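Long-range contacts in glycinin A3B4 subunit (Glycine max, PDB 2D5F), which serves as an 11S globulin seed storage protein of soybean, probably a reserve of nitrogen and amino acids for the germinating seedling: residues G120-P126 / L331-A336; Y65-I69 / F365-A369; S110-H116 / V246-W251. All blocks are in the same frame, centred on the assembly; numbering follows the deposited sequence.

Contact 1: G120-P126 / L331-A336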
loop_
_atom_site.group_PDB
_atom_site.type_symbol
_atom_site.label_atom_id
_atom_site.label_comp_id
_atom_site.label_asym_id
_atom_site.label_seq_id
_atom_site.Cartn_x
_atom_site.Cartn_y
_atom_site.Cartn_z
ATOM N N GLY B 120 -29.654 12.420 9.069
ATOM C CA GLY B 120 -28.335 12.947 9.367
ATOM C C GLY B 120 -27.256 11.930 9.038
ATOM O O GLY B 120 -26.065 12.249 9.031
ATOM N N ASP B 121 -27.676 10.697 8.770
ATOM C CA ASP B 121 -26.750 9.620 8.430
ATOM C C ASP B 121 -26.460 9.565 6.939
ATOM O O ASP B 121 -27.302 9.905 6.111
ATOM C CB ASP B 121 -27.315 8.251 8.831
ATOM C CG ASP B 121 -27.221 7.978 10.319
ATOM O OD1 ASP B 121 -27.757 6.934 10.742
ATOM O OD2 ASP B 121 -26.618 8.785 11.061
ATOM N N VAL B 122 -25.253 9.127 6.614
ATOM C CA VAL B 122 -24.835 8.960 5.234
ATOM C C VAL B 122 -24.705 7.459 5.049
ATOM O O VAL B 122 -24.207 6.762 5.939
ATOM C CB VAL B 122 -23.472 9.618 4.964
ATOM C CG1 VAL B 122 -22.909 9.134 3.621
ATOM C CG2 VAL B 122 -23.627 11.129 4.947
ATOM N N LEU B 123 -25.178 6.962 3.913
ATOM C CA LEU B 123 -25.098 5.539 3.602
ATOM C C LEU B 123 -24.286 5.432 2.319
ATOM O O LEU B 123 -24.331 6.329 1.475
ATOM C CB LEU B 123 -26.498 4.952 3.362
ATOM C CG LEU B 123 -27.639 5.302 4.329
ATOM C CD1 LEU B 123 -28.942 4.695 3.816
ATOM C CD2 LEU B 123 -27.325 4.787 5.720
ATOM N N VAL B 124 -23.549 4.340 2.167
ATOM C CA VAL B 124 -22.746 4.139 0.967
ATOM C C VAL B 124 -23.109 2.806 0.334
ATOM O O VAL B 124 -23.098 1.779 1.011
ATOM C CB VAL B 124 -21.233 4.131 1.308
ATOM C CG1 VAL B 124 -20.414 3.934 0.048
ATOM C CG2 VAL B 124 -20.850 5.430 2.004
ATOM N N ILE B 125 -23.441 2.818 -0.954
ATOM C CA ILE B 125 -23.783 1.583 -1.663
ATOM C C ILE B 125 -22.620 1.192 -2.578
ATOM O O ILE B 125 -22.262 1.945 -3.479
ATOM C CB ILE B 125 -25.019 1.745 -2.569
ATOM C CG1 ILE B 125 -26.168 2.434 -1.818
ATOM C CG2 ILE B 125 -25.446 0.374 -3.087
ATOM C CD1 ILE B 125 -26.623 1.712 -0.569
ATOM N N PRO B 126 -22.011 0.013 -2.357
ATOM C CA PRO B 126 -20.892 -0.419 -3.205
ATOM C C PRO B 126 -21.366 -0.790 -4.612
ATOM O O PRO B 126 -22.508 -1.217 -4.800
ATOM C CB PRO B 126 -20.343 -1.643 -2.473
ATOM C CG PRO B 126 -20.747 -1.423 -1.044
ATOM C CD PRO B 126 -22.151 -0.873 -1.187
ATOM N N LEU B 331 -20.758 0.655 6.292
ATOM C CA LEU B 331 -21.273 1.436 5.184
ATOM C C LEU B 331 -22.236 2.554 5.539
ATOM O O LEU B 331 -23.074 2.953 4.721
ATOM C CB LEU B 331 -21.919 0.499 4.163
ATOM C CG LEU B 331 -20.930 -0.379 3.393
ATOM C CD1 LEU B 331 -21.684 -1.385 2.538
ATOM C CD2 LEU B 331 -20.045 0.501 2.528
ATOM N N HIS B 332 -22.113 3.072 6.752
ATOM C CA HIS B 332 -22.966 4.167 7.171
ATOM C C HIS B 332 -22.321 4.904 8.333
ATOM O O HIS B 332 -21.627 4.309 9.162
ATOM C CB HIS B 332 -24.366 3.640 7.521
ATOM C CG HIS B 332 -24.688 3.674 8.981
ATOM N ND1 HIS B 332 -25.685 4.471 9.498
ATOM C CD2 HIS B 332 -24.142 3.020 10.031
ATOM C CE1 HIS B 332 -25.738 4.308 10.807
ATOM N NE2 HIS B 332 -24.813 3.434 11.157
ATOM N N GLU B 333 -22.540 6.212 8.373
ATOM C CA GLU B 333 -21.967 7.059 9.401
ATOM C C GLU B 333 -22.823 8.313 9.537
ATOM O O GLU B 333 -23.319 8.837 8.538
ATOM C CB GLU B 333 -20.550 7.470 8.984
ATOM C CG GLU B 333 -19.707 8.082 10.086
ATOM C CD GLU B 333 -19.270 7.047 11.106
ATOM O OE1 GLU B 333 -18.771 5.983 10.681
ATOM O OE2 GLU B 333 -19.421 7.290 12.321
ATOM N N ASN B 334 -23.005 8.799 10.760
ATOM C CA ASN B 334 -23.767 10.024 10.929
ATOM C C ASN B 334 -22.846 11.153 10.498
ATOM O O ASN B 334 -21.651 11.117 10.782
ATOM C CB ASN B 334 -24.158 10.266 12.382
ATOM C CG ASN B 334 -24.898 11.579 12.558
ATOM O OD1 ASN B 334 -26.106 11.662 12.312
ATOM N ND2 ASN B 334 -24.170 12.624 12.947
ATOM N N ILE B 335 -23.385 12.148 9.803
ATOM C CA ILE B 335 -22.553 13.272 9.377
ATOM C C ILE B 335 -23.081 14.614 9.877
ATOM O O ILE B 335 -22.311 15.557 10.047
ATOM C CB ILE B 335 -22.445 13.355 7.829
ATOM C CG1 ILE B 335 -21.371 14.377 7.431
ATOM C CG2 ILE B 335 -23.788 13.778 7.231
ATOM C CD1 ILE B 335 -21.171 14.520 5.924
ATOM N N ALA B 336 -24.386 14.690 10.126
ATOM C CA ALA B 336 -25.019 15.938 10.534
ATOM C C ALA B 336 -25.095 16.315 12.011
ATOM O O ALA B 336 -25.312 17.485 12.315
ATOM C CB ALA B 336 -26.413 16.018 9.919
#
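L331 forks at the far end of strand 121-125: its CD1 reaches the CG corner of the P126 ring at 3.7 Å, and CD2 turns to V124. Its carbonyl O takes the N-H of V124, whose own O is buried without a partner. At H332, CD2 of L123 packs on H332 CB at 3.6 Å, and OD1 of D121 comes in the ring plane to H332 CE1 at 3.3 Å, the carboxylate turned 80° from the ring. D121 CG stands beside its backbone N (chi1 -77°), which carries the carboxylate to H332 and N334. E333 forms the hydrogen-bonded pair with V122: V122 N reaches E333 O at 2.7 Å and E333 N returns to V122 O. Its carboxylate makes salt bridges to K330 and R340. N334 lies across D121, whose OD2 is 3.1 Å from N334 CA; D121 OD1 accepts from N118 N. With a leucine in place of D121, N118 N would probably lose this acceptor and the H332 edge its polar neighbour. I335 sets CG2 on V122 CG2 at 3.5 Å, on the face opposite D121 and H332. I335 N (2.8 Å, nearly straight) and A336 N both end on G120 O; a side chain at G120 (phi 100°) would hit the A336 methyl and the preceding carbonyl. The pairing makes 332-334 the outermost strand, within this chain, of the N-terminal cupin sheet, so the second cupin half begins on the sheet of the first. Backbone bonds carry it, leaving D121, L123 and H332 to one face, V122 and E333 to the other.

Contact 2: Y65-I69 / F365-A369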
loop_
_atom_site.group_PDB
_atom_site.type_symbol
_atom_site.label_atom_id
_atom_site.label_comp_id
_atom_site.label_asym_id
_atom_site.label_seq_id
_atom_site.Cartn_x
_atom_site.Cartn_y
_atom_site.Cartn_z
ATOM N N TYR B 65 -21.902 1.528 -10.025
ATOM C CA TYR B 65 -21.084 2.631 -9.523
ATOM C C TYR B 65 -21.489 2.852 -8.079
ATOM O O TYR B 65 -22.543 2.399 -7.653
ATOM C CB TYR B 65 -21.306 3.917 -10.339
ATOM C CG TYR B 65 -22.753 4.158 -10.719
ATOM C CD1 TYR B 65 -23.238 3.779 -11.975
ATOM C CD2 TYR B 65 -23.649 4.722 -9.809
ATOM C CE1 TYR B 65 -24.579 3.953 -12.316
ATOM C CE2 TYR B 65 -24.991 4.897 -10.137
ATOM C CZ TYR B 65 -25.451 4.509 -11.393
ATOM O OH TYR B 65 -26.785 4.661 -11.711
ATOM N N PRO B 66 -20.644 3.520 -7.291
ATOM C CA PRO B 66 -21.090 3.703 -5.912
ATOM C C PRO B 66 -22.100 4.832 -5.768
ATOM O O PRO B 66 -22.227 5.687 -6.644
ATOM C CB PRO B 66 -19.789 3.963 -5.154
ATOM C CG PRO B 66 -18.901 4.570 -6.161
ATOM C CD PRO B 66 -19.213 3.835 -7.443
ATOM N N GLN B 67 -22.854 4.786 -4.674
ATOM C CA GLN B 67 -23.834 5.820 -4.367
ATOM C C GLN B 67 -23.535 6.270 -2.948
ATOM O O GLN B 67 -23.182 5.454 -2.092
ATOM C CB GLN B 67 -25.269 5.277 -4.386
ATOM C CG GLN B 67 -25.797 4.815 -5.727
ATOM C CD GLN B 67 -27.221 4.284 -5.624
ATOM O OE1 GLN B 67 -28.134 5.001 -5.211
ATOM N NE2 GLN B 67 -27.412 3.023 -5.994
ATOM N N MET B 68 -23.644 7.567 -2.708
ATOM C CA MET B 68 -23.460 8.099 -1.367
ATOM C C MET B 68 -24.802 8.748 -1.074
ATOM O O MET B 68 -25.222 9.658 -1.778
ATOM C CB MET B 68 -22.348 9.132 -1.313
ATOM C CG MET B 68 -22.207 9.743 0.068
ATOM S SD MET B 68 -20.720 10.713 0.231
ATOM C CE MET B 68 -19.654 9.500 0.968
ATOM N N ILE B 69 -25.479 8.258 -0.044
ATOM C CA ILE B 69 -26.801 8.753 0.305
ATOM C C ILE B 69 -26.853 9.438 1.664
ATOM O O ILE B 69 -26.235 8.983 2.627
ATOM C CB ILE B 69 -27.801 7.589 0.338
ATOM C CG1 ILE B 69 -27.657 6.749 -0.931
ATOM C CG2 ILE B 69 -29.226 8.115 0.466
ATOM C CD1 ILE B 69 -28.378 5.420 -0.863
ATOM N N PHE B 365 -14.196 3.832 -3.356
ATOM C CA PHE B 365 -15.303 4.425 -4.104
ATOM C C PHE B 365 -15.094 5.858 -4.588
ATOM O O PHE B 365 -15.931 6.396 -5.316
ATOM C CB PHE B 365 -16.584 4.346 -3.276
ATOM C CG PHE B 365 -16.840 2.984 -2.699
ATOM C CD1 PHE B 365 -16.570 1.834 -3.441
ATOM C CD2 PHE B 365 -17.350 2.848 -1.414
ATOM C CE1 PHE B 365 -16.805 0.568 -2.909
ATOM C CE2 PHE B 365 -17.590 1.585 -0.869
ATOM C CZ PHE B 365 -17.315 0.440 -1.621
ATOM N N GLY B 366 -13.987 6.473 -4.185
ATOM C CA GLY B 366 -13.695 7.835 -4.611
ATOM C C GLY B 366 -14.726 8.894 -4.244
ATOM O O GLY B 366 -15.005 9.805 -5.033
ATOM N N LEU B 367 -15.287 8.795 -3.045
ATOM C CA LEU B 367 -16.281 9.766 -2.607
ATOM C C LEU B 367 -16.105 10.203 -1.165
ATOM O O LEU B 367 -15.640 9.444 -0.328
ATOM C CB LEU B 367 -17.687 9.194 -2.767
ATOM C CG LEU B 367 -18.273 9.084 -4.171
ATOM C CD1 LEU B 367 -19.512 8.217 -4.120
ATOM C CD2 LEU B 367 -18.605 10.476 -4.706
ATOM N N SER B 368 -16.483 11.444 -0.890
ATOM C CA SER B 368 -16.437 11.991 0.458
ATOM C C SER B 368 -17.512 13.062 0.531
ATOM O O SER B 368 -18.191 13.343 -0.457
ATOM C CB SER B 368 -15.058 12.579 0.779
ATOM O OG SER B 368 -14.682 13.561 -0.155
ATOM N N ALA B 369 -17.681 13.661 1.699
ATOM C CA ALA B 369 -18.697 14.689 1.844
ATOM C C ALA B 369 -18.465 15.572 3.050
ATOM O O ALA B 369 -17.626 15.283 3.899
ATOM C CB ALA B 369 -20.078 14.040 1.950
#
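P66 and F365 bring their CA atoms to 6.1 Å and M68 and L367 theirs to 7.5 Å, spacings that leave room for side chains between two backbones that are not paired. G366, leaving helix 362-365 with a positive phi of 59° that glycine tolerates easily, turns the chain into strand 368-374. The ring of P66 lies across the root of F365: CG touches F365 CB at 3.7 Å, and a compact ring suits a place so close to another backbone. CG of P66 also sits 4.2 Å from CD1 of L367, and the same methyl is met by M68 CB. M68 reaches farther. With CG anti to the backbone N (chi1 177°) the chain runs out toward A369 and then bends at chi3, putting SD 3.8 Å from A369 CB and CE beside the S368 backbone. A long, unbranched thioether can follow this course, and the small methyl of A369 lets the sulfur come close. S368 points its hydroxyl elsewhere, to H447 O. M68 also touches V122 and F444, which lie on a sheet of the N-terminal and of the C-terminal barrel respectively, as expected at the apolar interface between the two cupin barrels of the bicupin fold of 11S globulins.

Contact 3: S110-H116 / V246-W251; sequences SHQKIRH and VISPKW
H116 turns its imidazole into the bend of 246-251, where NE2 lies 2.9 Å from K250 O and 3.1 Å from S248 OG, the hydroxyl in the ring plane. One face of the ring is covered by the K250 side chain, whose CD sits over the centre at 4.1 Å in a CH-pi contact; lysine methylenes can cover a ring while the amino group goes on past it. W251 meets the ring rim to rim, CE3 3.4 Å from H116 CE1, with the planes at 58°. H111 uses NE2 as acceptor for the N-H of I247, a bond of 3.1 Å in the ring plane but bent to 143°. The I247 side chain crosses the ring obliquely, off its plane, with CB 3.3 Å from H111 NE2. I114, between the two histidines, sets CG1 on V246 CG2 and CG2 on W251 CZ3. Strand 107-118 belongs to a sheet of the N-terminal cupin barrel, and 246-251 is an irregular segment laid over it; the residues directly after W251 are not modelled.

A second shell fixes these groups. H111 holds CG between the backbone N and the carbonyl carbon (chi1 54°), which lets ND1 donate to Q112 O at 2.8 Å, leaving NE2 to accept. S248 OG donates to K250 O and accepts from a water whose oxygen lies 2.7 Å from I114 O and donates to it as well. W251 NE1 is tied to L244 O. Farther out, K113 forms a salt bridge with D342 of the second subunit, and P463 of the third subunit packs on I114 and V246.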
loop_
_atom_site.group_PDB
_atom_site.type_symbol
_atom_site.label_atom_id
_atom_site.label_comp_id
_atom_site.label_asym_id
_atom_site.label_seq_id
_atom_site.Cartn_x
_atom_site.Cartn_y
_atom_site.Cartn_z
ATOM N N SER B 110 -32.648 -16.914 8.103
ATOM C CA SER B 110 -31.309 -16.393 8.309
ATOM C C SER B 110 -31.046 -15.453 7.144
ATOM O O SER B 110 -31.565 -15.651 6.043
ATOM C CB SER B 110 -30.265 -17.519 8.351
ATOM O OG SER B 110 -30.170 -18.199 7.115
ATOM N N HIS B 111 -30.274 -14.407 7.405
ATOM C CA HIS B 111 -29.936 -13.428 6.382
ATOM C C HIS B 111 -28.717 -12.650 6.856
ATOM O O HIS B 111 -28.157 -12.960 7.907
ATOM C CB HIS B 111 -31.129 -12.491 6.119
ATOM C CG HIS B 111 -31.680 -11.826 7.345
ATOM N ND1 HIS B 111 -31.020 -10.812 8.007
ATOM C CD2 HIS B 111 -32.850 -12.003 8.002
ATOM C CE1 HIS B 111 -31.763 -10.390 9.016
ATOM N NE2 HIS B 111 -32.879 -11.095 9.036
ATOM N N GLN B 112 -28.293 -11.656 6.088
ATOM C CA GLN B 112 -27.126 -10.880 6.485
ATOM C C GLN B 112 -27.500 -9.732 7.412
ATOM O O GLN B 112 -28.675 -9.432 7.606
ATOM C CB GLN B 112 -26.356 -10.379 5.246
ATOM C CG GLN B 112 -25.647 -11.513 4.516
ATOM C CD GLN B 112 -24.864 -11.084 3.281
ATOM O OE1 GLN B 112 -24.416 -11.930 2.502
ATOM N NE2 GLN B 112 -24.693 -9.781 3.097
ATOM N N LYS B 113 -26.483 -9.110 7.995
ATOM C CA LYS B 113 -26.667 -8.014 8.934
ATOM C C LYS B 113 -27.637 -6.923 8.488
ATOM O O LYS B 113 -27.641 -6.505 7.329
ATOM C CB LYS B 113 -25.311 -7.383 9.255
ATOM C CG LYS B 113 -25.379 -6.252 10.279
ATOM C CD LYS B 113 -24.001 -5.667 10.551
ATOM C CE LYS B 113 -24.070 -4.573 11.609
ATOM N NZ LYS B 113 -22.707 -4.160 12.045
ATOM N N ILE B 114 -28.464 -6.470 9.425
ATOM C CA ILE B 114 -29.414 -5.401 9.160
ATOM C C ILE B 114 -28.822 -4.150 9.783
ATOM O O ILE B 114 -28.481 -4.144 10.964
ATOM C CB ILE B 114 -30.796 -5.672 9.808
ATOM C CG1 ILE B 114 -31.413 -6.938 9.206
ATOM C CG2 ILE B 114 -31.721 -4.475 9.599
ATOM C CD1 ILE B 114 -31.536 -6.903 7.690
ATOM N N ARG B 115 -28.684 -3.098 8.986
ATOM C CA ARG B 115 -28.119 -1.858 9.486
ATOM C C ARG B 115 -29.207 -0.804 9.600
ATOM O O ARG B 115 -30.008 -0.620 8.684
ATOM C CB ARG B 115 -27.006 -1.366 8.554
ATOM C CG ARG B 115 -25.868 -2.373 8.332
ATOM C CD ARG B 115 -25.748 -2.718 6.852
ATOM N NE ARG B 115 -24.735 -3.735 6.559
ATOM C CZ ARG B 115 -23.423 -3.519 6.539
ATOM N NH1 ARG B 115 -22.595 -4.515 6.261
ATOM N NH2 ARG B 115 -22.938 -2.312 6.790
ATOM N N HIS B 116 -29.232 -0.116 10.734
ATOM C CA HIS B 116 -30.217 0.922 10.980
ATOM C C HIS B 116 -29.646 2.292 10.662
ATOM O O HIS B 116 -28.449 2.523 10.828
ATOM C CB HIS B 116 -30.655 0.879 12.445
ATOM C CG HIS B 116 -31.399 -0.365 12.811
ATOM N ND1 HIS B 116 -32.766 -0.481 12.679
ATOM C CD2 HIS B 116 -30.962 -1.565 13.264
ATOM C CE1 HIS B 116 -33.138 -1.697 13.034
ATOM N NE2 HIS B 116 -32.063 -2.375 13.392
ATOM N N VAL B 246 -37.891 -8.575 10.389
ATOM C CA VAL B 246 -36.613 -9.180 10.028
ATOM C C VAL B 246 -35.869 -9.442 11.326
ATOM O O VAL B 246 -36.229 -8.904 12.367
ATOM C CB VAL B 246 -35.732 -8.242 9.153
ATOM C CG1 VAL B 246 -36.494 -7.800 7.912
ATOM C CG2 VAL B 246 -35.279 -7.038 9.970
ATOM N N ILE B 247 -34.833 -10.266 11.266
ATOM C CA ILE B 247 -34.056 -10.562 12.458
ATOM C C ILE B 247 -33.183 -9.356 12.781
ATOM O O ILE B 247 -32.442 -8.874 11.919
ATOM C CB ILE B 247 -33.154 -11.785 12.239
ATOM C CG1 ILE B 247 -34.001 -12.976 11.778
ATOM C CG2 ILE B 247 -32.431 -12.135 13.528
ATOM C CD1 ILE B 247 -33.186 -14.157 11.303
ATOM N N SER B 248 -33.285 -8.855 14.010
ATOM C CA SER B 248 -32.484 -7.711 14.435
ATOM C C SER B 248 -32.644 -7.450 15.928
ATOM O O SER B 248 -33.746 -7.545 16.469
ATOM C CB SER B 248 -32.875 -6.456 13.650
ATOM O OG SER B 248 -31.997 -5.380 13.943
ATOM N N PRO B 249 -31.535 -7.126 16.618
ATOM C CA PRO B 249 -31.565 -6.851 18.060
ATOM C C PRO B 249 -32.464 -5.662 18.378
ATOM O O PRO B 249 -33.016 -5.551 19.468
ATOM C CB PRO B 249 -30.100 -6.566 18.387
ATOM C CG PRO B 249 -29.360 -7.404 17.377
ATOM C CD PRO B 249 -30.149 -7.142 16.118
ATOM N N LYS B 250 -32.599 -4.775 17.402
ATOM C CA LYS B 250 -33.413 -3.576 17.532
ATOM C C LYS B 250 -34.390 -3.574 16.362
ATOM O O LYS B 250 -33.972 -3.688 15.207
ATOM C CB LYS B 250 -32.502 -2.347 17.468
ATOM C CG LYS B 250 -33.200 -1.014 17.260
ATOM C CD LYS B 250 -32.177 0.057 16.887
ATOM C CE LYS B 250 -32.841 1.385 16.583
ATOM N NZ LYS B 250 -33.597 1.891 17.762
ATOM N N TRP B 251 -35.685 -3.463 16.650
ATOM C CA TRP B 251 -36.676 -3.454 15.581
ATOM C C TRP B 251 -38.081 -3.162 16.092
ATOM O O TRP B 251 -38.669 -2.132 15.755
ATOM C CB TRP B 251 -36.657 -4.797 14.841
ATOM C CG TRP B 251 -37.377 -4.769 13.526
ATOM C CD1 TRP B 251 -38.655 -5.180 13.276
ATOM C CD2 TRP B 251 -36.862 -4.285 12.279
ATOM N NE1 TRP B 251 -38.968 -4.983 11.951
ATOM C CE2 TRP B 251 -37.885 -4.436 11.316
ATOM C CE3 TRP B 251 -35.632 -3.738 11.884
ATOM C CZ2 TRP B 251 -37.719 -4.058 9.978
ATOM C CZ3 TRP B 251 -35.466 -3.362 10.552
ATOM C CH2 TRP B 251 -36.506 -3.525 9.616
HETATM O O HOH W 1 -29.427 -4.919 13.318
#

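In the fold
Contacts 1 and 2 are neighbours, their centres 10 Å apart, because strands 121-125 and 67-73 pair in one sheet: L123 N lies 2.6 Å from I69 O, a probable hydrogen bond, and V124 CG1 packs on F365 CD2. Contact 3 is centred about 17 Å from the centre of contact 1, though H332 CE1 comes within 3.2 Å of H116 O. Contacts 2 and 3 stay about 10 Å apart at their nearest atoms. A carbonate ion, probably from the crystallisation liquor, in the pocket of R50, H58, Y131, T133 and A143 lies about 6 Å from the L123 side chain, and Q67 OE1 is hydrogen-bonded to R50 NH1. A magnesium ion lies about 11 Å from the A369 side chain.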